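Local atomic coordinates of lantibiotic dehydratase (PDB entry 5EHK), a protein that probably dehydrates serine and threonine residues of the precursor peptide of the lantibiotic NAI-107, using glutamyl-tRNA as the glutamate donor. Residues R693-Q696 and L697-P700; R716-E720 and W721-R725; T195-A198 and H199-L202; R232-P235 and V236-E239; G345-E348 and L349-I353. All coordinates share one frame; numbering follows the deposited sequence.

All five contacts are local, formed by side chains a few residues apart at turns and helix ends. Contacts 1 and 2 belong together: their centres lie about 13 Å apart, Gln696 of the first meets Trp717, Glu720 and Trp721 of the second, and both reach the second subunit. Contacts 3 and 4, with centres about 14 Å apart, do not touch; contact 5 stands alone. Chemistry follows place. Buried tryptophans dominate contact 2, whereas a carboxylate held by two arginines marks contact 1. Contact 3 ends a strand with buried or partly buried amides, contact 4 starts a helix at the surface with a serine cap, and contact 5 carries a salt bridge along a helix near its N-terminus.

Contact 1: R693-Q696 and L697-P700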
loop_
_atom_site.group_PDB
_atom_site.type_symbol
_atom_site.label_atom_id
_atom_site.label_comp_id
_atom_site.label_asym_id
_atom_site.label_seq_id
_atom_site.Cartn_x
_atom_site.Cartn_y
_atom_site.Cartn_z
ATOM N N ARG A 693 -2.162 -28.804 -8.662
ATOM C CA ARG A 693 -3.157 -28.251 -7.743
ATOM C C ARG A 693 -4.301 -29.232 -7.656
ATOM O O ARG A 693 -4.456 -30.059 -8.537
ATOM C CB ARG A 693 -3.684 -26.898 -8.194
ATOM C CG ARG A 693 -2.626 -25.825 -8.406
ATOM C CD ARG A 693 -3.287 -24.460 -8.629
ATOM N NE ARG A 693 -4.234 -24.132 -7.570
ATOM C CZ ARG A 693 -4.124 -23.054 -6.810
ATOM N NH1 ARG A 693 -3.135 -22.198 -7.023
ATOM N NH2 ARG A 693 -5.008 -22.827 -5.860
ATOM N N MET A 694 -5.082 -29.166 -6.584
ATOM C CA MET A 694 -6.209 -30.083 -6.423
ATOM C C MET A 694 -7.572 -29.395 -6.227
ATOM O O MET A 694 -8.446 -29.970 -5.576
ATOM C CB MET A 694 -5.956 -31.036 -5.254
ATOM C CG MET A 694 -4.652 -31.788 -5.333
ATOM S SD MET A 694 -4.527 -33.027 -4.024
ATOM C CE MET A 694 -5.241 -32.093 -2.706
ATOM N N ASP A 695 -7.744 -28.184 -6.773
ATOM C CA ASP A 695 -8.992 -27.407 -6.639
ATOM C C ASP A 695 -10.239 -28.196 -7.108
ATOM O O ASP A 695 -11.238 -28.321 -6.390
ATOM C CB ASP A 695 -8.911 -26.115 -7.453
ATOM C CG ASP A 695 -7.621 -25.342 -7.223
ATOM O OD1 ASP A 695 -6.578 -25.739 -7.785
ATOM O OD2 ASP A 695 -7.647 -24.329 -6.499
ATOM N N GLN A 696 -10.153 -28.751 -8.312
ATOM C CA GLN A 696 -11.246 -29.512 -8.912
ATOM C C GLN A 696 -11.747 -30.630 -8.007
ATOM O O GLN A 696 -12.873 -31.099 -8.151
ATOM C CB GLN A 696 -10.776 -30.160 -10.211
ATOM C CG GLN A 696 -10.475 -29.209 -11.346
ATOM C CD GLN A 696 -9.888 -29.946 -12.529
ATOM O OE1 GLN A 696 -9.326 -31.041 -12.374
ATOM N NE2 GLN A 696 -10.009 -29.357 -13.717
ATOM N N LEU A 697 -10.889 -31.095 -7.110
ATOM C CA LEU A 697 -11.233 -32.226 -6.271
ATOM C C LEU A 697 -11.929 -31.807 -4.973
ATOM O O LEU A 697 -12.343 -32.663 -4.185
ATOM C CB LEU A 697 -9.977 -33.045 -5.962
ATOM C CG LEU A 697 -9.343 -33.849 -7.093
ATOM C CD1 LEU A 697 -7.957 -34.282 -6.688
ATOM C CD2 LEU A 697 -10.188 -35.052 -7.399
ATOM N N ARG A 698 -12.057 -30.501 -4.745
ATOM C CA ARG A 698 -12.576 -30.025 -3.463
ATOM C C ARG A 698 -14.060 -30.316 -3.334
ATOM O O ARG A 698 -14.517 -30.827 -2.309
ATOM C CB ARG A 698 -12.327 -28.530 -3.291
ATOM C CG ARG A 698 -10.892 -28.189 -2.974
ATOM C CD ARG A 698 -10.656 -26.705 -3.127
ATOM N NE ARG A 698 -9.235 -26.373 -3.124
ATOM C CZ ARG A 698 -8.745 -25.201 -3.520
ATOM N NH1 ARG A 698 -9.561 -24.253 -3.960
ATOM N NH2 ARG A 698 -7.437 -24.977 -3.486
ATOM N N GLY A 699 -14.799 -29.992 -4.390
ATOM C CA GLY A 699 -16.214 -30.287 -4.467
ATOM C C GLY A 699 -16.564 -31.767 -4.445
ATOM O O GLY A 699 -17.496 -32.155 -3.743
ATOM N N PRO A 700 -15.858 -32.595 -5.241
ATOM C CA PRO A 700 -16.093 -34.046 -5.180
ATOM C C PRO A 700 -15.682 -34.674 -3.848
ATOM O O PRO A 700 -16.203 -35.728 -3.480
ATOM C CB PRO A 700 -15.241 -34.593 -6.327
ATOM C CG PRO A 700 -15.143 -33.476 -7.286
ATOM C CD PRO A 700 -15.102 -32.223 -6.448
#
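Asp695 and Arg698 meet through OD2, which lies 3.1 Å from Arg698 NH2 in a salt bridge. The carboxylate oxygen sits over one face of the guanidinium, and the two planes are turned 59° apart, so charges pair across a face, with the planes far from coplanar. The side chains run alongside each other in the same direction: with Arg698 extended from CG to NE, its chain passes Asp695 CA and carries the guanidinium back over the carboxylate. Arg693 takes the same carboxylate differently. It grips side-on, Arg693 NE to Asp695 OD1 at 2.9 Å and Arg693 NH2 to Asp695 OD2 at 3.1 Å, each oxygen using its syn lone pair. The bend at chi3 of Arg693 (53°) turns NE and NH2 toward these oxygens.

Behind the charges stands a short 3-10 turn. Leu697 N donates to Met694 O at 3.1 Å and Arg698 N to Asp695 O at 2.9 Å, the latter nearly straight at 165°. On the apolar side, Met694 CB touches Leu697 CD1 at 4.1 Å. Both residues also pack on helix 743-755, and Leu697 reaches helix 707-721 as well. Arg693 NH1 bonds Ser672 O, while Arg693 and Asp695 pack on Ala460 of the second subunit.

Arg693 NH2 and Arg698 NH2 come to 4.0 Å of each other, probably because both are drawn to Asp695 OD2. The two positive groups probably stabilise the ionised carboxylate, and this network ties the end of strand 685-693 to the turn leading on toward helix 707-721.

Contact 2: R716-E720 and W721-R725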
loop_
_atom_site.group_PDB
_atom_site.type_symbol
_atom_site.label_atom_id
_atom_site.label_comp_id
_atom_site.label_asym_id
_atom_site.label_seq_id
_atom_site.Cartn_x
_atom_site.Cartn_y
_atom_site.Cartn_z
ATOM N N ARG A 716 -10.646 -39.224 -13.035
ATOM C CA ARG A 716 -10.899 -38.154 -13.992
ATOM C C ARG A 716 -9.799 -37.101 -13.882
ATOM O O ARG A 716 -9.178 -36.747 -14.882
ATOM C CB ARG A 716 -12.315 -37.578 -13.795
ATOM C CG ARG A 716 -12.803 -36.619 -14.872
ATOM C CD ARG A 716 -14.336 -36.624 -14.957
ATOM N NE ARG A 716 -14.994 -36.306 -13.685
ATOM C CZ ARG A 716 -15.674 -37.184 -12.945
ATOM N NH1 ARG A 716 -15.795 -38.449 -13.331
ATOM N NH2 ARG A 716 -16.235 -36.800 -11.808
ATOM N N TRP A 717 -9.570 -36.611 -12.662
ATOM C CA TRP A 717 -8.477 -35.683 -12.375
ATOM C C TRP A 717 -7.121 -36.290 -12.704
ATOM O O TRP A 717 -6.277 -35.643 -13.313
ATOM C CB TRP A 717 -8.496 -35.249 -10.910
ATOM C CG TRP A 717 -7.298 -34.397 -10.493
ATOM C CD1 TRP A 717 -7.078 -33.082 -10.800
ATOM C CD2 TRP A 717 -6.190 -34.805 -9.672
ATOM N NE1 TRP A 717 -5.898 -32.653 -10.233
ATOM C CE2 TRP A 717 -5.337 -33.688 -9.536
ATOM C CE3 TRP A 717 -5.837 -36.003 -9.043
ATOM C CZ2 TRP A 717 -4.159 -33.738 -8.796
ATOM C CZ3 TRP A 717 -4.670 -36.052 -8.313
ATOM C CH2 TRP A 717 -3.843 -34.925 -8.192
ATOM N N ARG A 718 -6.909 -37.525 -12.270
ATOM C CA ARG A 718 -5.638 -38.202 -12.482
ATOM C C ARG A 718 -5.274 -38.297 -13.959
ATOM O O ARG A 718 -4.128 -38.072 -14.342
ATOM C CB ARG A 718 -5.656 -39.586 -11.843
ATOM C CG ARG A 718 -4.437 -39.857 -10.993
ATOM C CD ARG A 718 -4.668 -40.973 -9.974
ATOM N NE ARG A 718 -4.687 -42.312 -10.562
ATOM C CZ ARG A 718 -3.647 -42.882 -11.162
ATOM N NH1 ARG A 718 -2.503 -42.220 -11.286
ATOM N NH2 ARG A 718 -3.750 -44.110 -11.658
ATOM N N ALA A 719 -6.255 -38.607 -14.796
ATOM C CA ALA A 719 -5.988 -38.789 -16.217
ATOM C C ALA A 719 -6.008 -37.459 -16.994
ATOM O O ALA A 719 -5.432 -37.357 -18.071
ATOM C CB ALA A 719 -6.976 -39.770 -16.804
ATOM N N GLU A 720 -6.649 -36.440 -16.431
ATOM C CA GLU A 720 -6.782 -35.150 -17.095
ATOM C C GLU A 720 -5.503 -34.304 -17.071
ATOM O O GLU A 720 -5.319 -33.410 -17.919
ATOM C CB GLU A 720 -7.917 -34.352 -16.466
ATOM C CG GLU A 720 -8.172 -33.010 -17.137
ATOM C CD GLU A 720 -9.161 -32.185 -16.355
ATOM O OE1 GLU A 720 -9.777 -32.773 -15.434
ATOM O OE2 GLU A 720 -9.294 -30.961 -16.631
ATOM N N TRP A 721 -4.635 -34.548 -16.089
ATOM C CA TRP A 721 -3.430 -33.730 -15.944
ATOM C C TRP A 721 -2.192 -34.616 -15.939
ATOM O O TRP A 721 -1.064 -34.122 -15.823
ATOM C CB TRP A 721 -3.495 -32.889 -14.665
ATOM C CG TRP A 721 -4.669 -31.976 -14.626
ATOM C CD1 TRP A 721 -5.784 -32.110 -13.854
ATOM C CD2 TRP A 721 -4.868 -30.803 -15.413
ATOM N NE1 TRP A 721 -6.657 -31.082 -14.100
ATOM C CE2 TRP A 721 -6.118 -30.270 -15.062
ATOM C CE3 TRP A 721 -4.110 -30.152 -16.380
ATOM C CZ2 TRP A 721 -6.622 -29.117 -15.642
ATOM C CZ3 TRP A 721 -4.611 -29.013 -16.957
ATOM C CH2 TRP A 721 -5.857 -28.505 -16.588
ATOM N N ASN A 722 -2.421 -35.918 -16.111
ATOM C CA ASN A 722 -1.364 -36.922 -16.144
ATOM C C ASN A 722 -0.649 -37.057 -14.791
ATOM O O ASN A 722 0.578 -37.085 -14.708
ATOM C CB ASN A 722 -0.355 -36.629 -17.261
ATOM C CG ASN A 722 0.558 -37.817 -17.561
ATOM O OD1 ASN A 722 0.202 -38.992 -17.352
ATOM N ND2 ASN A 722 1.770 -37.510 -18.010
ATOM N N VAL A 723 -1.445 -37.188 -13.737
ATOM C CA VAL A 723 -0.933 -37.369 -12.393
ATOM C C VAL A 723 -0.527 -38.816 -12.218
ATOM O O VAL A 723 -1.315 -39.730 -12.482
ATOM C CB VAL A 723 -2.012 -36.998 -11.338
ATOM C CG1 VAL A 723 -1.531 -37.235 -9.911
ATOM C CG2 VAL A 723 -2.473 -35.580 -11.544
ATOM N N PRO A 724 0.710 -39.032 -11.763
ATOM C CA PRO A 724 1.223 -40.367 -11.454
ATOM C C PRO A 724 0.397 -41.097 -10.400
ATOM O O PRO A 724 -0.458 -40.511 -9.734
ATOM C CB PRO A 724 2.647 -40.090 -10.950
ATOM C CG PRO A 724 2.693 -38.621 -10.665
ATOM C CD PRO A 724 1.750 -38.004 -11.636
ATOM N N ARG A 725 0.642 -42.392 -10.266
ATOM C CA ARG A 725 -0.103 -43.194 -9.311
ATOM C C ARG A 725 0.371 -42.834 -7.901
ATOM O O ARG A 725 -0.422 -42.784 -6.956
ATOM C CB ARG A 725 0.081 -44.678 -9.639
ATOM C CG ARG A 725 -0.666 -45.659 -8.771
ATOM C CD ARG A 725 -0.351 -47.068 -9.236
ATOM N NE ARG A 725 1.076 -47.370 -9.088
ATOM C CZ ARG A 725 1.623 -47.881 -7.988
ATOM N NH1 ARG A 725 0.861 -48.164 -6.948
ATOM N NH2 ARG A 725 2.925 -48.113 -7.923
#
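Trp717 receives Val723 on one face of its indole: CG2 stands 3.7 Å from the centroid of the six-membered ring, only 13° off the normal, a CH-pi contact. Trp721 has Glu720 CG over one face, 4.0 Å from the centroid of its five-membered ring, and Trp717 CD1 at its edge. The two indoles meet CD1 to CD1 at 3.5 Å with the planes of their five-membered rings 59° apart, an oblique meeting of the two rings. Trp717 CG lies opposite its backbone N (chi1 174°), which directs this indole toward Val723.

The backbone supplies the end of helix 707-721. Asn722 turns to positive phi, and Val723 N then bonds Arg718 O at 2.9 Å, in the carbonyl plane; the preceding Trp721 N to Trp717 O bond is weak at 3.4 Å. Arg718 CG packs against Val723 CB.

Outside, Trp721 NE1 donates to Gln696 OE1, and Trp692 of strand 685-693 packs on Trp717 and Val723. Lys468 of the second subunit packs on Glu720 and Trp721. With its indole N-H paired and one face covered by the CG of Glu720, Trp721 can be buried at the helix end without leaving that polar group unsatisfied.

Contact 3: T195-A198 and H199-L202; sequences TVQA and HQTL
Gln197 and Gln200 approach each other where strand 195-198 gives way to a type I beta turn, His199 to Leu202. This is the central strand of a small antiparallel sheet, between strands 248-249 and 281-283.

The amide contact comes first. Gln197 NE2 and Gln200 NE2 lie 3.1 Å apart, with the amide planes 63° apart. Both are donors as modelled, so no hydrogen bond joins them. Among their hydrogen bonds elsewhere, Gln197 OE1 accepts from Asp599 N, Gln200 OE1 from Gly596 N, and Gln200 NE2 donates to Leu597 O. The two glutamines therefore meet as neighbours facing the 596-599 loop. A chi2 of 95° bends Gln200 so that its amide comes back toward the strand.

Backbone proximity is close but unproductive. Ala198 O stands 3.3 Å from Gln200 N at a poor angle, and no hydrogen bond crosses from 195-198 to 199-202.

Side-chain packing comes from outside: His199, Thr201 and Leu202 all touch Leu211 of strand 208-212, and His199 and Gln200 also touch Ile282.

Within the turn, the imidazole is engaged by the backbone: Thr201 N donates to His199 ND1 at 3.1 Å, lying in the ring plane, with an N-H...N angle of 165°.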
loop_
_atom_site.group_PDB
_atom_site.type_symbol
_atom_site.label_atom_id
_atom_site.label_comp_id
_atom_site.label_asym_id
_atom_site.label_seq_id
_atom_site.Cartn_x
_atom_site.Cartn_y
_atom_site.Cartn_z
ATOM N N THR A 195 22.210 -18.720 41.558
ATOM C CA THR A 195 22.436 -17.347 41.123
ATOM C C THR A 195 21.189 -16.739 40.454
ATOM O O THR A 195 20.370 -17.459 39.877
ATOM C CB THR A 195 23.624 -17.280 40.148
ATOM O OG1 THR A 195 23.409 -18.170 39.044
ATOM C CG2 THR A 195 24.919 -17.654 40.854
ATOM N N VAL A 196 21.035 -15.417 40.541
ATOM C CA VAL A 196 19.942 -14.723 39.836
ATOM C C VAL A 196 20.504 -13.560 39.010
ATOM O O VAL A 196 21.604 -13.051 39.302
ATOM C CB VAL A 196 18.856 -14.176 40.789
ATOM C CG1 VAL A 196 18.181 -15.312 41.527
ATOM C CG2 VAL A 196 19.453 -13.195 41.768
ATOM N N GLN A 197 19.768 -13.155 37.976
ATOM C CA GLN A 197 20.152 -11.986 37.186
ATOM C C GLN A 197 18.946 -11.255 36.648
ATOM O O GLN A 197 17.861 -11.839 36.526
ATOM C CB GLN A 197 21.064 -12.353 36.028
ATOM C CG GLN A 197 20.358 -12.907 34.810
ATOM C CD GLN A 197 21.342 -13.470 33.800
ATOM O OE1 GLN A 197 21.620 -14.665 33.783
ATOM N NE2 GLN A 197 21.876 -12.609 32.956
ATOM N N ALA A 198 19.126 -9.971 36.335
ATOM C CA ALA A 198 18.024 -9.189 35.779
ATOM C C ALA A 198 17.690 -9.673 34.379
ATOM O O ALA A 198 18.577 -9.928 33.570
ATOM C CB ALA A 198 18.353 -7.724 35.761
ATOM N N HIS A 199 16.403 -9.842 34.118
ATOM C CA HIS A 199 15.909 -10.171 32.789
ATOM C C HIS A 199 16.491 -9.134 31.831
ATOM O O HIS A 199 16.514 -7.945 32.139
ATOM C CB HIS A 199 14.384 -10.089 32.785
ATOM C CG HIS A 199 13.745 -10.679 31.564
ATOM N ND1 HIS A 199 13.912 -10.152 30.300
ATOM C CD2 HIS A 199 12.898 -11.721 31.425
ATOM C CE1 HIS A 199 13.220 -10.866 29.432
ATOM N NE2 HIS A 199 12.592 -11.821 30.090
ATOM N N GLN A 200 16.992 -9.569 30.686
ATOM C CA GLN A 200 17.777 -8.663 29.861
ATOM C C GLN A 200 16.916 -7.632 29.102
ATOM O O GLN A 200 17.422 -6.641 28.586
ATOM C CB GLN A 200 18.714 -9.450 28.937
ATOM C CG GLN A 200 19.749 -10.302 29.671
ATOM C CD GLN A 200 19.310 -11.772 29.876
ATOM O OE1 GLN A 200 18.154 -12.142 29.647
ATOM N NE2 GLN A 200 20.252 -12.611 30.294
ATOM N N THR A 201 15.607 -7.815 29.085
ATOM C CA THR A 201 14.794 -6.908 28.291
ATOM C C THR A 201 13.879 -6.004 29.106
ATOM O O THR A 201 12.926 -5.430 28.559
ATOM C CB THR A 201 13.951 -7.643 27.260
ATOM O OG1 THR A 201 12.986 -8.426 27.946
ATOM C CG2 THR A 201 14.812 -8.541 26.409
ATOM N N LEU A 202 14.149 -5.883 30.403
ATOM C CA LEU A 202 13.418 -4.927 31.228
ATOM C C LEU A 202 13.613 -3.538 30.671
ATOM O O LEU A 202 14.709 -3.158 30.290
ATOM C CB LEU A 202 13.926 -4.957 32.673
ATOM C CG LEU A 202 13.643 -6.272 33.386
ATOM C CD1 LEU A 202 14.183 -6.282 34.808
ATOM C CD2 LEU A 202 12.142 -6.550 33.348
#

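Contact 4: R232-P235 and V236-E239; sequences RRSP and VVAE
Ser234 holds OG between its backbone N and carbonyl carbon (chi1 56°), which swings the hydroxyl toward the first turn of the helix beside Val237. The long chain of Arg233 is extended as far as NE, CG opposite the backbone N, and runs forward until its guanidinium lies above Ala238. There the methyl sits over one face of the planar group, displaced toward the rim: Ala238 CB stands 3.8 Å from Arg233 NH2. Ser234 OG also packs against the valine branch, 3.2 Å from Val237 CG2. The other methyl, Val237 CG1, lies 4.0 Å from Arg233 CA, so it rests against the chain just before the helix.

Ser234 is the N-cap residue of helix 235-243, and Pro235 is the first helical residue. The capping bond itself, Val237 N to Ser234 OG, is long at 3.4 Å and weak, though fairly straight at 159°. Regular helical bonds follow at once: Ala238 N to Ser234 O at 2.9 Å, its donor tilted 21° from the carbonyl plane, and Glu239 N to Pro235 O at 3.1 Å. Pro235 has no N-H, and at the first helical position no intrahelical carbonyl would have been there to receive one.

Arg232 directs its charge elsewhere, through NH1 to Asp207 OD2. Val236 and Val237 pack on Leu271 and Met275 of helix 267-278, while Phe261 touches Pro235, Val236 and Glu239.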
loop_
_atom_site.group_PDB
_atom_site.type_symbol
_atom_site.label_atom_id
_atom_site.label_comp_id
_atom_site.label_asym_id
_atom_site.label_seq_id
_atom_site.Cartn_x
_atom_site.Cartn_y
_atom_site.Cartn_z
ATOM N N ARG A 232 6.084 -1.478 40.153
ATOM C CA ARG A 232 6.603 -0.184 40.591
ATOM C C ARG A 232 8.097 -0.293 40.915
ATOM O O ARG A 232 8.535 -1.225 41.591
ATOM C CB ARG A 232 5.849 0.353 41.807
ATOM C CG ARG A 232 6.374 1.710 42.294
ATOM C CD ARG A 232 5.670 2.214 43.549
ATOM N NE ARG A 232 4.212 2.266 43.390
ATOM C CZ ARG A 232 3.521 3.327 42.960
ATOM N NH1 ARG A 232 4.146 4.457 42.635
ATOM N NH2 ARG A 232 2.194 3.259 42.862
ATOM N N ARG A 233 8.877 0.680 40.449
ATOM C CA ARG A 233 10.334 0.635 40.607
ATOM C C ARG A 233 10.799 1.422 41.836
ATOM O O ARG A 233 11.274 2.544 41.737
ATOM C CB ARG A 233 11.017 1.152 39.345
ATOM C CG ARG A 233 12.527 1.084 39.364
ATOM C CD ARG A 233 13.084 1.546 38.017
ATOM N NE ARG A 233 14.542 1.566 38.013
ATOM C CZ ARG A 233 15.249 2.673 38.190
ATOM N NH1 ARG A 233 14.612 3.811 38.400
ATOM N NH2 ARG A 233 16.572 2.638 38.183
ATOM N N SER A 234 10.645 0.815 42.999
ATOM C CA SER A 234 11.053 1.419 44.257
ATOM C C SER A 234 12.571 1.401 44.356
ATOM O O SER A 234 13.225 0.796 43.518
ATOM C CB SER A 234 10.437 0.621 45.413
ATOM O OG SER A 234 10.806 -0.750 45.339
ATOM N N PRO A 235 13.140 2.082 45.365
ATOM C CA PRO A 235 14.596 2.052 45.523
ATOM C C PRO A 235 15.152 0.666 45.804
ATOM O O PRO A 235 16.282 0.382 45.417
ATOM C CB PRO A 235 14.845 2.970 46.720
ATOM C CG PRO A 235 13.684 3.841 46.798
ATOM C CD PRO A 235 12.515 3.115 46.213
ATOM N N VAL A 236 14.397 -0.171 46.509
ATOM C CA VAL A 236 14.865 -1.527 46.831
ATOM C C VAL A 236 14.883 -2.382 45.567
ATOM O O VAL A 236 15.849 -3.102 45.293
ATOM C CB VAL A 236 13.975 -2.224 47.854
ATOM C CG1 VAL A 236 14.753 -3.386 48.482
ATOM C CG2 VAL A 236 13.541 -1.243 48.913
ATOM N N VAL A 237 13.766 -2.320 44.841
ATOM C CA VAL A 237 13.605 -2.941 43.534
ATOM C C VAL A 237 14.712 -2.532 42.551
ATOM O O VAL A 237 15.285 -3.394 41.878
ATOM C CB VAL A 237 12.193 -2.632 42.944
ATOM C CG1 VAL A 237 12.147 -2.851 41.436
ATOM C CG2 VAL A 237 11.110 -3.440 43.659
ATOM N N ALA A 238 15.036 -1.238 42.488
ATOM C CA ALA A 238 16.061 -0.761 41.552
ATOM C C ALA A 238 17.471 -1.226 41.921
ATOM O O ALA A 238 18.268 -1.576 41.030
ATOM C CB ALA A 238 16.022 0.740 41.433
ATOM N N GLU A 239 17.761 -1.258 43.225
ATOM C CA GLU A 239 19.050 -1.730 43.739
ATOM C C GLU A 239 19.261 -3.210 43.441
ATOM O O GLU A 239 20.379 -3.651 43.137
ATOM C CB GLU A 239 19.141 -1.499 45.250
ATOM C CG GLU A 239 20.508 -1.809 45.844
ATOM C CD GLU A 239 21.515 -0.706 45.603
ATOM O OE1 GLU A 239 21.090 0.411 45.247
ATOM O OE2 GLU A 239 22.732 -0.958 45.741
#

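Contact 5: G345-E348 and L349-I353; sequences GRRE and LAELI
Arg347 NH1 and Glu351 OE2 stand 2.7 Å apart, the shortest sound polar bond across the two segments, and form a salt bridge one helical turn apart. The oxygen comes to the edge of the guanidinium, near its plane, yet the carboxylate itself is turned almost perpendicular to that group, 88° between planes. Glu351 OE1 is the more distant oxygen, 3.3 Å from Arg347 NH1. The bend of Arg347 at chi3 (61°) folds the guanidinium over toward Glu351, although its CB points away from that side.

Glu348 joins more loosely: its OE2 is 3.8 Å from Arg347 NH2, well out of the guanidinium plane, an attraction of charges without a directed N-H. The side chains of Glu348 and Glu351 run alongside one another in a common direction, their carboxylate planes nearly perpendicular.

Backbone bonds set this spacing. Gly345 occupies the N-cap position of helix 346-359, and Leu349 N reaches Gly345 O at 2.9 Å. Glu351 N bonds Arg347 O at 3.0 Å, fixing the i to i+4 spacing that the salt bridge uses, and Leu352 N bonds Glu348 O at 2.8 Å.

On the other flanks, Leu349 and Leu352 pack on Leu366 of strand 366-379, Leu352 also touches helix 318-339, and Arg346 pairs with Glu96. Arg347 thus pairs with both acidic groups, closely with Glu351 and loosely with Glu348, and probably eases the repulsion between them; Glu348, in the first turn, may also be helped by the helix dipole.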
loop_
_atom_site.group_PDB
_atom_site.type_symbol
_atom_site.label_atom_id
_atom_site.label_comp_id
_atom_site.label_asym_id
_atom_site.label_seq_id
_atom_site.Cartn_x
_atom_site.Cartn_y
_atom_site.Cartn_z
ATOM N N GLY A 345 10.907 -51.136 24.207
ATOM C CA GLY A 345 10.824 -50.454 25.486
ATOM C C GLY A 345 9.451 -49.949 25.873
ATOM O O GLY A 345 9.352 -48.978 26.625
ATOM N N ARG A 346 8.395 -50.596 25.382
ATOM C CA ARG A 346 7.044 -50.159 25.711
ATOM C C ARG A 346 6.768 -50.206 27.211
ATOM O O ARG A 346 5.902 -49.489 27.704
ATOM C CB ARG A 346 5.976 -50.954 24.957
ATOM C CG ARG A 346 5.946 -50.714 23.466
ATOM C CD ARG A 346 4.912 -51.596 22.803
ATOM N NE ARG A 346 3.545 -51.185 23.109
ATOM C CZ ARG A 346 2.455 -51.785 22.629
ATOM N NH1 ARG A 346 2.567 -52.843 21.841
ATOM N NH2 ARG A 346 1.244 -51.344 22.951
ATOM N N ARG A 347 7.513 -51.018 27.950
ATOM C CA ARG A 347 7.242 -51.099 29.371
ATOM C C ARG A 347 7.994 -49.989 30.085
ATOM O O ARG A 347 7.424 -49.308 30.943
ATOM C CB ARG A 347 7.598 -52.467 29.954
ATOM C CG ARG A 347 7.236 -52.591 31.435
ATOM C CD ARG A 347 7.504 -53.979 31.994
ATOM N NE ARG A 347 8.915 -54.344 31.906
ATOM C CZ ARG A 347 9.839 -53.965 32.782
ATOM N NH1 ARG A 347 9.503 -53.199 33.812
ATOM N NH2 ARG A 347 11.102 -54.345 32.622
ATOM N N GLU A 348 9.253 -49.777 29.701
ATOM C CA GLU A 348 10.048 -48.660 30.229
ATOM C C GLU A 348 9.427 -47.278 29.963
ATOM O O GLU A 348 9.548 -46.369 30.792
ATOM C CB GLU A 348 11.473 -48.696 29.664
ATOM C CG GLU A 348 12.374 -49.729 30.301
ATOM C CD GLU A 348 12.171 -51.127 29.741
ATOM O OE1 GLU A 348 11.329 -51.290 28.821
ATOM O OE2 GLU A 348 12.860 -52.059 30.223
ATOM N N LEU A 349 8.765 -47.136 28.814
ATOM C CA LEU A 349 8.141 -45.878 28.411
ATOM C C LEU A 349 6.929 -45.523 29.276
ATOM O O LEU A 349 6.793 -44.378 29.724
ATOM C CB LEU A 349 7.761 -45.922 26.925
ATOM C CG LEU A 349 7.105 -44.687 26.297
ATOM C CD1 LEU A 349 7.923 -43.440 26.593
ATOM C CD2 LEU A 349 6.969 -44.885 24.807
ATOM N N ALA A 350 6.043 -46.493 29.491
ATOM C CA ALA A 350 4.919 -46.310 30.411
ATOM C C ALA A 350 5.425 -46.055 31.832
ATOM O O ALA A 350 4.777 -45.360 32.616
ATOM C CB ALA A 350 3.993 -47.520 30.388
ATOM N N GLU A 351 6.587 -46.632 32.139
ATOM C CA GLU A 351 7.275 -46.438 33.413
ATOM C C GLU A 351 7.854 -45.030 33.541
ATOM O O GLU A 351 7.849 -44.446 34.623
ATOM C CB GLU A 351 8.366 -47.510 33.593
ATOM C CG GLU A 351 7.846 -48.781 34.292
ATOM C CD GLU A 351 8.795 -49.977 34.205
ATOM O OE1 GLU A 351 9.761 -49.932 33.405
ATOM O OE2 GLU A 351 8.553 -50.974 34.926
ATOM N N LEU A 352 8.341 -44.479 32.433
ATOM C CA LEU A 352 8.827 -43.110 32.432
ATOM C C LEU A 352 7.650 -42.149 32.576
ATOM O O LEU A 352 7.730 -41.171 33.313
ATOM C CB LEU A 352 9.617 -42.831 31.149
ATOM C CG LEU A 352 10.317 -41.488 30.911
ATOM C CD1 LEU A 352 10.992 -40.963 32.165
ATOM C CD2 LEU A 352 11.347 -41.656 29.813
ATOM N N ILE A 353 6.547 -42.451 31.896
ATOM C CA ILE A 353 5.382 -41.568 31.885
ATOM C C ILE A 353 4.795 -41.298 33.269
ATOM O O ILE A 353 4.715 -40.146 33.689
ATOM C CB ILE A 353 4.252 -42.089 30.966
ATOM C CG1 ILE A 353 4.697 -42.083 29.509
ATOM C CG2 ILE A 353 2.989 -41.244 31.131
ATOM C CD1 ILE A 353 4.971 -40.717 28.995
#